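GH127 beta-L-arabinofuranoside (PDB 4QK0) hydrolyses beta-L-arabinofuranosides as a family 127 glycoside hydrolase, probably releasing L-arabinose from the non-reducing ends of its substrates. Local coordinates at the interface of chains A and B. Numbering follows the deposited sequence. Chains: chain A/B, GH127 beta-L-arabinofuranoside.

Contact 1: the interface of chains A and B. Residues chain A 538-541, 543; chain B 608, 611-613.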
ATOM      1  N   LYS A 538      -5.519 -22.101   7.762  1.00 23.14           N
ATOM      2  CA  LYS A 538      -6.113 -21.398   6.657  1.00 28.18           C
ATOM      3  C   LYS A 538      -6.978 -20.236   7.104  1.00 26.61           C
ATOM      4  O   LYS A 538      -7.661 -20.325   8.118  1.00 30.16           O
ATOM      5  CB  LYS A 538      -6.991 -22.344   5.856  1.00 30.56           C
ATOM      6  CG  LYS A 538      -6.243 -23.485   5.204  1.00 33.89           C
ATOM      7  CD  LYS A 538      -5.289 -23.082   4.076  1.00 38.12           C
ATOM      8  CE  LYS A 538      -6.008 -22.264   2.980  1.00 46.05           C
ATOM      9  NZ  LYS A 538      -5.156 -21.805   1.862  1.00 45.24           N
ATOM     10  N   ALA A 539      -6.935 -19.140   6.360  1.00 25.63           N
ATOM     11  CA  ALA A 539      -7.782 -18.008   6.662  1.00 24.99           C
ATOM     12  C   ALA A 539      -9.082 -18.100   5.908  1.00 25.01           C
ATOM     13  O   ALA A 539      -9.164 -18.708   4.837  1.00 25.12           O
ATOM     14  CB  ALA A 539      -7.127 -16.718   6.339  1.00 25.88           C
ATOM     15  N   HIS A 540     -10.130 -17.539   6.494  1.00 25.08           N
ATOM     16  CA  HIS A 540     -11.448 -17.528   5.878  1.00 25.40           C
ATOM     17  C   HIS A 540     -11.250 -17.037   4.418  1.00 26.09           C
ATOM     18  O   HIS A 540     -10.414 -16.136   4.163  1.00 24.92           O
ATOM     19  CB  HIS A 540     -12.296 -16.535   6.646  1.00 26.97           C
ATOM     20  CG  HIS A 540     -13.718 -16.549   6.282  1.00 29.74           C
ATOM     21  ND1 HIS A 540     -14.169 -16.092   5.073  1.00 30.42           N
ATOM     22  CD2 HIS A 540     -14.816 -16.901   6.990  1.00 35.90           C
ATOM     23  CE1 HIS A 540     -15.487 -16.172   5.035  1.00 33.76           C
ATOM     24  NE2 HIS A 540     -15.905 -16.646   6.195  1.00 35.69           N
ATOM     25  N   PRO A 541     -12.012 -17.587   3.464  1.00 23.22           N
ATOM     26  CA  PRO A 541     -11.797 -17.239   2.046  1.00 24.05           C
ATOM     27  C   PRO A 541     -12.041 -15.805   1.711  1.00 21.71           C
ATOM     28  O   PRO A 541     -11.584 -15.368   0.712  1.00 23.95           O
ATOM     29  CB  PRO A 541     -12.769 -18.140   1.309  1.00 22.66           C
ATOM     30  CG  PRO A 541     -12.903 -19.312   2.198  1.00 23.57           C
ATOM     31  CD  PRO A 541     -12.854 -18.777   3.604  1.00 24.79           C
ATOM     32  N   VAL A 543     -10.747 -13.404   3.365  1.00 23.03           N
ATOM     33  CA  VAL A 543      -9.436 -12.778   3.557  1.00 20.85           C
ATOM     34  C   VAL A 543      -8.594 -12.924   2.314  1.00 22.26           C
ATOM     35  O   VAL A 543      -7.866 -13.890   2.054  1.00 19.83           O
ATOM     36  CB  VAL A 543      -8.680 -13.321   4.747  1.00 23.56           C
ATOM     37  CG1 VAL A 543      -7.401 -12.496   4.928  1.00 25.98           C
ATOM     38  CG2 VAL A 543      -9.501 -13.198   6.014  1.00 22.06           C
TER
ATOM     39  N   TRP B 608     -15.571 -22.957   7.283  1.00 59.86           N
ATOM     40  CA  TRP B 608     -15.094 -21.986   8.269  1.00 54.15           C
ATOM     41  C   TRP B 608     -16.140 -21.815   9.390  1.00 59.13           C
ATOM     42  O   TRP B 608     -15.742 -21.845  10.555  1.00 44.57           O
ATOM     43  CB  TRP B 608     -14.597 -20.632   7.627  1.00 44.14           C
ATOM     44  CG  TRP B 608     -13.155 -20.751   7.268  1.00 37.97           C
ATOM     45  CD1 TRP B 608     -12.069 -20.308   7.973  1.00 34.89           C
ATOM     46  CD2 TRP B 608     -12.632 -21.495   6.164  1.00 35.12           C
ATOM     47  NE1 TRP B 608     -10.909 -20.702   7.343  1.00 34.87           N
ATOM     48  CE2 TRP B 608     -11.231 -21.438   6.239  1.00 34.47           C
ATOM     49  CE3 TRP B 608     -13.218 -22.200   5.127  1.00 34.68           C
ATOM     50  CZ2 TRP B 608     -10.408 -22.031   5.284  1.00 40.36           C
ATOM     51  CZ3 TRP B 608     -12.402 -22.827   4.165  1.00 42.64           C
ATOM     52  CH2 TRP B 608     -11.010 -22.733   4.238  1.00 41.60           C
ATOM     53  N   GLU B 611     -15.466 -18.780  11.600  1.00 37.10           N
ATOM     54  CA  GLU B 611     -14.142 -18.651  12.193  1.00 38.88           C
ATOM     55  C   GLU B 611     -13.239 -17.875  11.189  1.00 35.05           C
ATOM     56  O   GLU B 611     -13.529 -17.821   9.990  1.00 35.43           O
ATOM     57  CB  GLU B 611     -13.553 -20.006  12.544  1.00 40.50           C
ATOM     58  CG  GLU B 611     -14.269 -20.740  13.677  1.00 50.47           C
ATOM     59  CD  GLU B 611     -14.343 -19.905  14.972  1.00 61.65           C
ATOM     60  OE1 GLU B 611     -15.482 -19.685  15.474  1.00 70.72           O
ATOM     61  OE2 GLU B 611     -13.279 -19.442  15.479  1.00 62.27           O
ATOM     62  N   LEU B 612     -12.208 -17.235  11.692  1.00 27.01           N
ATOM     63  CA  LEU B 612     -11.323 -16.502  10.845  1.00 26.94           C
ATOM     64  C   LEU B 612     -10.144 -17.320  10.434  1.00 24.92           C
ATOM     65  O   LEU B 612      -9.708 -17.248   9.290  1.00 29.58           O
ATOM     66  CB  LEU B 612     -10.896 -15.188  11.516  1.00 27.81           C
ATOM     67  CG  LEU B 612     -10.054 -14.195  10.756  1.00 26.66           C
ATOM     68  CD1 LEU B 612     -10.710 -13.806   9.438  1.00 29.47           C
ATOM     69  CD2 LEU B 612      -9.784 -12.963  11.611  1.00 26.50           C
ATOM     70  N   TYR B 613      -9.642 -18.123  11.335  1.00 24.38           N
ATOM     71  CA  TYR B 613      -8.506 -19.002  11.098  1.00 23.60           C
ATOM     72  C   TYR B 613      -8.846 -20.422  11.528  1.00 26.59           C
ATOM     73  O   TYR B 613      -9.420 -20.586  12.565  1.00 30.53           O
ATOM     74  CB  TYR B 613      -7.293 -18.489  11.908  1.00 21.25           C
ATOM     75  CG  TYR B 613      -6.936 -17.073  11.556  1.00 20.64           C
ATOM     76  CD1 TYR B 613      -6.564 -16.750  10.250  1.00 18.61           C
ATOM     77  CD2 TYR B 613      -7.027 -16.037  12.477  1.00 19.32           C
ATOM     78  CE1 TYR B 613      -6.261 -15.486   9.914  1.00 18.81           C
ATOM     79  CE2 TYR B 613      -6.723 -14.734  12.125  1.00 18.50           C
ATOM     80  CZ  TYR B 613      -6.366 -14.462  10.832  1.00 19.78           C
ATOM     81  OH  TYR B 613      -6.056 -13.150  10.397  1.00 19.37           O
TER

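Contact 2: the interface of chains A and B. Residues chain A 329, 394, 396; chain B 329, 394, 396.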
ATOM      1  N   THR A 329       1.574  -4.581   4.224  1.00 18.80           N
ATOM      2  CA  THR A 329       1.246  -3.242   4.623  1.00 18.31           C
ATOM      3  C   THR A 329       0.532  -3.135   6.015  1.00 19.35           C
ATOM      4  O   THR A 329       0.110  -2.041   6.418  1.00 19.26           O
ATOM      5  CB  THR A 329       0.337  -2.605   3.595  1.00 20.63           C
ATOM      6  OG1 THR A 329      -0.784  -3.468   3.352  1.00 22.67           O
ATOM      7  CG2 THR A 329       1.085  -2.381   2.317  1.00 21.20           C
ATOM      8  N   ARG A 394       9.160   1.748  -0.385  1.00 23.18           N
ATOM      9  CA  ARG A 394       7.895   2.300  -0.890  1.00 22.61           C
ATOM     10  C   ARG A 394       7.228   3.185   0.131  1.00 22.46           C
ATOM     11  O   ARG A 394       7.180   2.861   1.318  1.00 24.60           O
ATOM     12  CB  ARG A 394       6.925   1.171  -1.266  1.00 22.20           C
ATOM     13  CG  ARG A 394       7.284   0.268  -2.441  1.00 19.46           C
ATOM     14  CD  ARG A 394       6.246  -0.876  -2.614  1.00 21.36           C
ATOM     15  NE  ARG A 394       4.934  -0.275  -2.818  1.00 22.38           N
ATOM     16  CZ  ARG A 394       4.468   0.155  -3.981  1.00 25.79           C
ATOM     17  NH1 ARG A 394       5.151  -0.055  -5.095  1.00 30.75           N
ATOM     18  NH2 ARG A 394       3.293   0.759  -4.052  1.00 27.62           N
ATOM     19  N   ASP A 396       4.115   3.449   0.661  1.00 25.59           N
ATOM     20  CA  ASP A 396       3.067   2.707   1.324  1.00 22.16           C
ATOM     21  C   ASP A 396       3.589   1.627   2.238  1.00 21.73           C
ATOM     22  O   ASP A 396       2.793   0.900   2.844  1.00 21.85           O
ATOM     23  CB  ASP A 396       1.996   2.195   0.334  1.00 22.85           C
ATOM     24  CG  ASP A 396       2.512   1.143  -0.663  1.00 22.57           C
ATOM     25  OD1 ASP A 396       3.616   0.638  -0.454  1.00 21.55           O
ATOM     26  OD2 ASP A 396       1.766   0.828  -1.660  1.00 22.50           O
TER
ATOM     27  N   THR B 329      -2.103  -1.902  -5.814  1.00 21.22           N
ATOM     28  CA  THR B 329      -1.639  -0.533  -5.561  1.00 20.75           C
ATOM     29  C   THR B 329      -0.909   0.117  -6.749  1.00 23.76           C
ATOM     30  O   THR B 329      -0.364   1.231  -6.620  1.00 22.85           O
ATOM     31  CB  THR B 329      -0.700  -0.547  -4.384  1.00 20.69           C
ATOM     32  OG1 THR B 329       0.306  -1.553  -4.590  1.00 21.66           O
ATOM     33  CG2 THR B 329      -1.464  -0.870  -3.114  1.00 22.76           C
ATOM     34  N   ARG B 394      -9.145   2.319   1.375  1.00 20.44           N
ATOM     35  CA  ARG B 394      -7.850   2.396   2.043  1.00 22.44           C
ATOM     36  C   ARG B 394      -7.060   3.597   1.522  1.00 22.35           C
ATOM     37  O   ARG B 394      -7.032   3.883   0.343  1.00 19.99           O
ATOM     38  CB  ARG B 394      -6.999   1.166   1.839  1.00 20.53           C
ATOM     39  CG  ARG B 394      -7.502  -0.134   2.471  1.00 21.57           C
ATOM     40  CD  ARG B 394      -6.627  -1.304   2.079  1.00 20.47           C
ATOM     41  NE  ARG B 394      -5.280  -0.979   2.513  1.00 22.27           N
ATOM     42  CZ  ARG B 394      -4.755  -1.276   3.679  1.00 26.94           C
ATOM     43  NH1 ARG B 394      -5.423  -1.991   4.558  1.00 28.63           N
ATOM     44  NH2 ARG B 394      -3.521  -0.871   3.994  1.00 28.08           N
ATOM     45  N   ASP B 396      -3.885   3.772   1.145  1.00 24.31           N
ATOM     46  CA  ASP B 396      -2.901   3.316   0.187  1.00 24.51           C
ATOM     47  C   ASP B 396      -3.534   2.856  -1.148  1.00 25.05           C
ATOM     48  O   ASP B 396      -2.798   2.404  -2.011  1.00 24.54           O
ATOM     49  CB  ASP B 396      -1.929   2.295   0.775  1.00 23.40           C
ATOM     50  CG  ASP B 396      -2.599   0.952   1.165  1.00 28.03           C
ATOM     51  OD1 ASP B 396      -3.787   0.745   0.805  1.00 27.70           O
ATOM     52  OD2 ASP B 396      -1.931   0.075   1.793  1.00 22.98           O
TER
HETATM   53  O   HOH W   1      -0.037   2.436  -2.403  1.00 16.13           O
HETATM   54  O   HOH W   2       0.002   1.035   3.324  1.00 20.65           O
HETATM   55  O   HOH W   3      -2.539  -2.556   1.385  1.00 22.30           O

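Contact 3: the interface of chains A and B. Residues chain A 388, 569, 572, 605, 640; chain B 540-542, 544.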
ATOM      1  N   TRP A 388       9.714  -7.797   2.770  1.00 33.33           N
ATOM      2  CA  TRP A 388      10.726  -7.761   1.689  1.00 35.50           C
ATOM      3  C   TRP A 388      11.489  -6.429   1.929  1.00 30.11           C
ATOM      4  O   TRP A 388      10.971  -5.394   1.612  1.00 29.39           O
ATOM      5  CB  TRP A 388      10.023  -7.810   0.317  1.00 33.81           C
ATOM      6  CG  TRP A 388      10.929  -7.759  -0.915  1.00 36.98           C
ATOM      7  CD1 TRP A 388      12.263  -7.998  -0.962  1.00 36.50           C
ATOM      8  CD2 TRP A 388      10.529  -7.442  -2.264  1.00 34.14           C
ATOM      9  NE1 TRP A 388      12.711  -7.857  -2.246  1.00 38.90           N
ATOM     10  CE2 TRP A 388      11.669  -7.518  -3.062  1.00 37.28           C
ATOM     11  CE3 TRP A 388       9.317  -7.105  -2.859  1.00 32.10           C
ATOM     12  CZ2 TRP A 388      11.634  -7.265  -4.440  1.00 36.67           C
ATOM     13  CZ3 TRP A 388       9.270  -6.853  -4.226  1.00 32.33           C
ATOM     14  CH2 TRP A 388      10.411  -6.938  -4.999  1.00 34.91           C
ATOM     15  N   ASN A 569      13.717 -14.361  -1.427  1.00 29.81           N
ATOM     16  CA  ASN A 569      12.506 -14.564  -2.233  1.00 29.45           C
ATOM     17  C   ASN A 569      11.540 -15.579  -1.647  1.00 27.87           C
ATOM     18  O   ASN A 569      11.255 -16.627  -2.238  1.00 25.33           O
ATOM     19  CB  ASN A 569      12.864 -14.907  -3.699  1.00 30.00           C
ATOM     20  CG  ASN A 569      11.674 -14.744  -4.618  1.00 33.85           C
ATOM     21  OD1 ASN A 569      10.555 -14.495  -4.146  1.00 31.74           O
ATOM     22  ND2 ASN A 569      11.900 -14.867  -5.932  1.00 33.41           N
ATOM     23  N   ASN A 572       8.531 -16.983  -3.422  1.00 30.74           N
ATOM     24  CA  ASN A 572       8.809 -18.127  -4.317  1.00 31.45           C
ATOM     25  C   ASN A 572       9.119 -19.431  -3.544  1.00 32.21           C
ATOM     26  O   ASN A 572      10.115 -20.148  -3.815  1.00 34.53           O
ATOM     27  CB  ASN A 572       9.992 -17.764  -5.223  1.00 33.47           C
ATOM     28  CG  ASN A 572      10.293 -18.830  -6.238  1.00 38.29           C
ATOM     29  OD1 ASN A 572       9.387 -19.402  -6.878  1.00 43.60           O
ATOM     30  ND2 ASN A 572      11.570 -19.102  -6.414  1.00 39.49           N
ATOM     31  N   GLU A 605      14.617 -20.148 -11.111  1.00 63.84           N
ATOM     32  CA  GLU A 605      14.947 -18.892 -11.808  1.00 74.84           C
ATOM     33  C   GLU A 605      16.038 -19.154 -12.864  1.00 84.76           C
ATOM     34  O   GLU A 605      16.035 -18.514 -13.901  1.00 94.96           O
ATOM     35  CB  GLU A 605      15.406 -17.767 -10.847  1.00 68.31           C
ATOM     36  CG  GLU A 605      14.573 -17.567  -9.587  1.00 67.94           C
ATOM     37  CD  GLU A 605      14.823 -16.217  -8.906  1.00 61.93           C
ATOM     38  OE1 GLU A 605      14.522 -16.039  -7.668  1.00 56.92           O
ATOM     39  OE2 GLU A 605      15.335 -15.335  -9.630  1.00 54.50           O
ATOM     40  N   GLU A 640      14.291 -11.080   4.634  1.00 29.18           N
ATOM     41  CA  GLU A 640      12.908 -11.379   4.365  1.00 28.22           C
ATOM     42  C   GLU A 640      12.305 -12.219   5.504  1.00 27.72           C
ATOM     43  O   GLU A 640      13.010 -13.027   6.146  1.00 23.51           O
ATOM     44  CB  GLU A 640      12.780 -12.126   3.026  1.00 27.71           C
ATOM     45  CG  GLU A 640      13.119 -11.253   1.827  1.00 31.31           C
ATOM     46  CD  GLU A 640      12.733 -11.896   0.491  1.00 29.85           C
ATOM     47  OE1 GLU A 640      11.672 -12.571   0.378  1.00 29.41           O
ATOM     48  OE2 GLU A 640      13.537 -11.771  -0.440  1.00 31.91           O
TER
ATOM     49  N   HIS B 540       8.317 -13.440 -14.099  1.00 23.93           N
ATOM     50  CA  HIS B 540       9.587 -13.804 -13.545  1.00 27.21           C
ATOM     51  C   HIS B 540       9.406 -14.036 -12.008  1.00 26.97           C
ATOM     52  O   HIS B 540       8.692 -13.286 -11.345  1.00 24.94           O
ATOM     53  CB  HIS B 540      10.556 -12.669 -13.807  1.00 31.22           C
ATOM     54  CG  HIS B 540      11.981 -13.000 -13.510  1.00 37.22           C
ATOM     55  ND1 HIS B 540      12.441 -13.220 -12.238  1.00 38.68           N
ATOM     56  CD2 HIS B 540      13.062 -13.085 -14.317  1.00 39.21           C
ATOM     57  CE1 HIS B 540      13.746 -13.424 -12.270  1.00 42.33           C
ATOM     58  NE2 HIS B 540      14.141 -13.370 -13.528  1.00 39.47           N
ATOM     59  N   PRO B 541      10.043 -15.061 -11.466  1.00 29.22           N
ATOM     60  CA  PRO B 541       9.901 -15.374 -10.045  1.00 32.01           C
ATOM     61  C   PRO B 541      10.276 -14.283  -9.074  1.00 30.15           C
ATOM     62  O   PRO B 541       9.856 -14.341  -7.958  1.00 32.39           O
ATOM     63  CB  PRO B 541      10.828 -16.575  -9.846  1.00 34.46           C
ATOM     64  CG  PRO B 541      10.916 -17.198 -11.170  1.00 34.25           C
ATOM     65  CD  PRO B 541      10.877 -16.072 -12.162  1.00 32.19           C
ATOM     66  N   GLN B 542      11.084 -13.314  -9.484  1.00 27.29           N
ATOM     67  CA  GLN B 542      11.396 -12.179  -8.667  1.00 28.09           C
ATOM     68  C   GLN B 542      10.242 -11.220  -8.503  1.00 26.98           C
ATOM     69  O   GLN B 542      10.282 -10.377  -7.595  1.00 27.01           O
ATOM     70  CB  GLN B 542      12.559 -11.406  -9.247  1.00 32.89           C
ATOM     71  CG  GLN B 542      13.878 -12.160  -9.233  1.00 38.04           C
ATOM     72  CD  GLN B 542      14.585 -12.023  -7.933  1.00 36.17           C
ATOM     73  OE1 GLN B 542      14.777 -10.932  -7.451  1.00 45.64           O
ATOM     74  NE2 GLN B 542      14.912 -13.136  -7.317  1.00 44.93           N
ATOM     75  N   ARG B 544       7.306 -10.663  -6.898  1.00 23.11           N
ATOM     76  CA  ARG B 544       6.683 -11.184  -5.713  1.00 25.70           C
ATOM     77  C   ARG B 544       5.194 -11.142  -5.796  1.00 22.37           C
ATOM     78  O   ARG B 544       4.557 -12.080  -5.450  1.00 23.49           O
ATOM     79  CB  ARG B 544       7.087 -10.353  -4.489  1.00 30.59           C
ATOM     80  CG  ARG B 544       8.262 -10.837  -3.678  1.00 31.36           C
ATOM     81  CD  ARG B 544       9.530 -10.636  -4.442  1.00 29.97           C
ATOM     82  NE  ARG B 544      10.658 -10.877  -3.580  1.00 30.27           N
ATOM     83  CZ  ARG B 544      11.899 -10.939  -4.018  1.00 33.71           C
ATOM     84  NH1 ARG B 544      12.169 -10.801  -5.310  1.00 31.95           N
ATOM     85  NH2 ARG B 544      12.861 -11.195  -3.162  1.00 36.20           N
TER
HETATM   86  O   HOH W   4       9.867 -12.457  -1.361  1.00 32.05           O

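Contact 1: the interface of chains A and B
The indole of B:Trp608 lies against A:His540 and A:Pro541, just after strand 534-539, in a part of the two-fold A-B interface where ring packing adjoins a short antiparallel backbone bridge. One indole face of B:Trp608 receives the CA of A:His540, 3.6 Å from the centroid of the five-membered ring, and the CD of A:Pro541, 3.8 Å from that of the six-membered ring. A broad flat ring suits this place, since both C-H groups can rest on it side by side, and proline offers a rigid ring with no backbone N-H to leave unpaired. At the rim of the indole, the CB of A:Lys538 touches CZ2. B:Trp608 NE1 makes a weak hydrogen bond, 3.4 Å long, to the carbonyl O of A:Lys538.

In A:His540, CG anti to the backbone N (chi1 -171°) carries the imidazole out beside the indole, edge-to-face with the planes 55° apart, and CD2 reaches B:Trp608 CB. CD2 also points in the ring plane towards the backbone O of the poorly ordered B:Glu611. A:His540 N donates to the carbonyl O of B:Leu612 at 2.8 Å, next to the bridge between A:Ala539 and B:Tyr613. B:Leu612 sends its branched side chain across that of A:Val543 at about a right angle, CD1 to CG2 3.7 Å.

Contact 2: the interface of chains A and B
A:Asp396 and B:Asp396 face each other near the two-fold axis of the A-B interface, where water joins the chains in place of direct polar bonds. A:Asp396 CB and B:Asp396 CB lie 4.0 Å apart. Each carboxylate points its OD2 tip to tip at the methyl end of the opposite threonine, with A:Asp396 OD2 lying 3.9 Å from B:Thr329 CG2. Aspartate probably suits the place because its two oxygens can each take one arginine nitrogen while OD2 also meets water. A:Arg394, bent at chi3 (58°), grips A:Asp396 side-on: NE bonds OD1 on the syn side, and NH2 bonds OD2 at 2.8 Å from above the carboxylate plane. This pairing probably offsets the repulsion between A:Asp396 OD2 and B:Asp396 OD2, 5.1 Å apart.

Water 1 links A:Asp396 OD2 to the backbone O of B:Asp396, and water 2 makes the reciprocal link. An alanine in place of A:Asp396 would probably leave the A:Arg394 guanidinium without its charged mate and water 1 without its carboxylate partner. A:Thr329 serves with both branches, its methyl facing the carboxylate while its hydroxyl holds water: A:Thr329 OG1 lies 2.8 Å from water 3, which in turn lies 2.7 Å from B:Asp396 OD2.

Contact 3: the interface of chains A and B
B:Arg544 is sandwiched between A:Trp388 and A:Asn569 of this family 127 glycoside hydrolase. Its guanidinium stacks over the A:Trp388 indole with the planes 4° apart, in a cation-pi contact that puts B:Arg544 NE 3.7 Å from the centroid of the five-membered ring, while CD sits over the six-membered ring. The amide of A:Asn569 stacks on the opposite guanidinium face. Arginine suits the place because its flat cation can be sandwiched and still bond at its rim.

At that rim, B:Arg544 NH2 forms a salt bridge of 2.9 Å with A:Glu640 OE2, the groups meeting tip to tip. The backbone N of A:Asn569 reaches the same oxygen from the opposite face of the carboxylate, which helps fix it. Water 4 joins B:Arg544 NE to A:Glu640 OE1. Within chain B, B:Arg544 NH1 bonds the carbonyl O of B:Gln542 at 3.0 Å, steadying the guanidinium.

Among the neutral donors, A:Asn569 has CG anti to the backbone N (chi1 -164°), which lays its amide against the guanidinium while ND2 points to the B:Pro541 carbonyl O at 2.9 Å, nearly straight (171° at H) but above the carbonyl plane. B:Gln542 NE2 meets the syn lone pair of A:Glu605 OE1, although this glutamate is poorly ordered.

Apolar contact comes from A:Glu605 CG, which passes alongside B:Pro541 CB.

Contact 2 sits near the two-fold axis, with the same three residues from each chain, whereas contacts 1 and 3 lie about 23 Å and 19 Å from contact 2, measured between the centres of their C-alpha atoms. Contacts 1 and 3 are about 26 Å apart and use opposite copies of two segments: residues 540 and 541 come from chain A in contact 1 and chain B in contact 3, while the 605-608 stretch, a 3-10 helix in chain B, supplies B:Trp608 to contact 1 and A:Glu605 to contact 3. Symmetry therefore lets each copy make both kinds of contact, consistent with a dimer, although the structure alone does not show its state in solution.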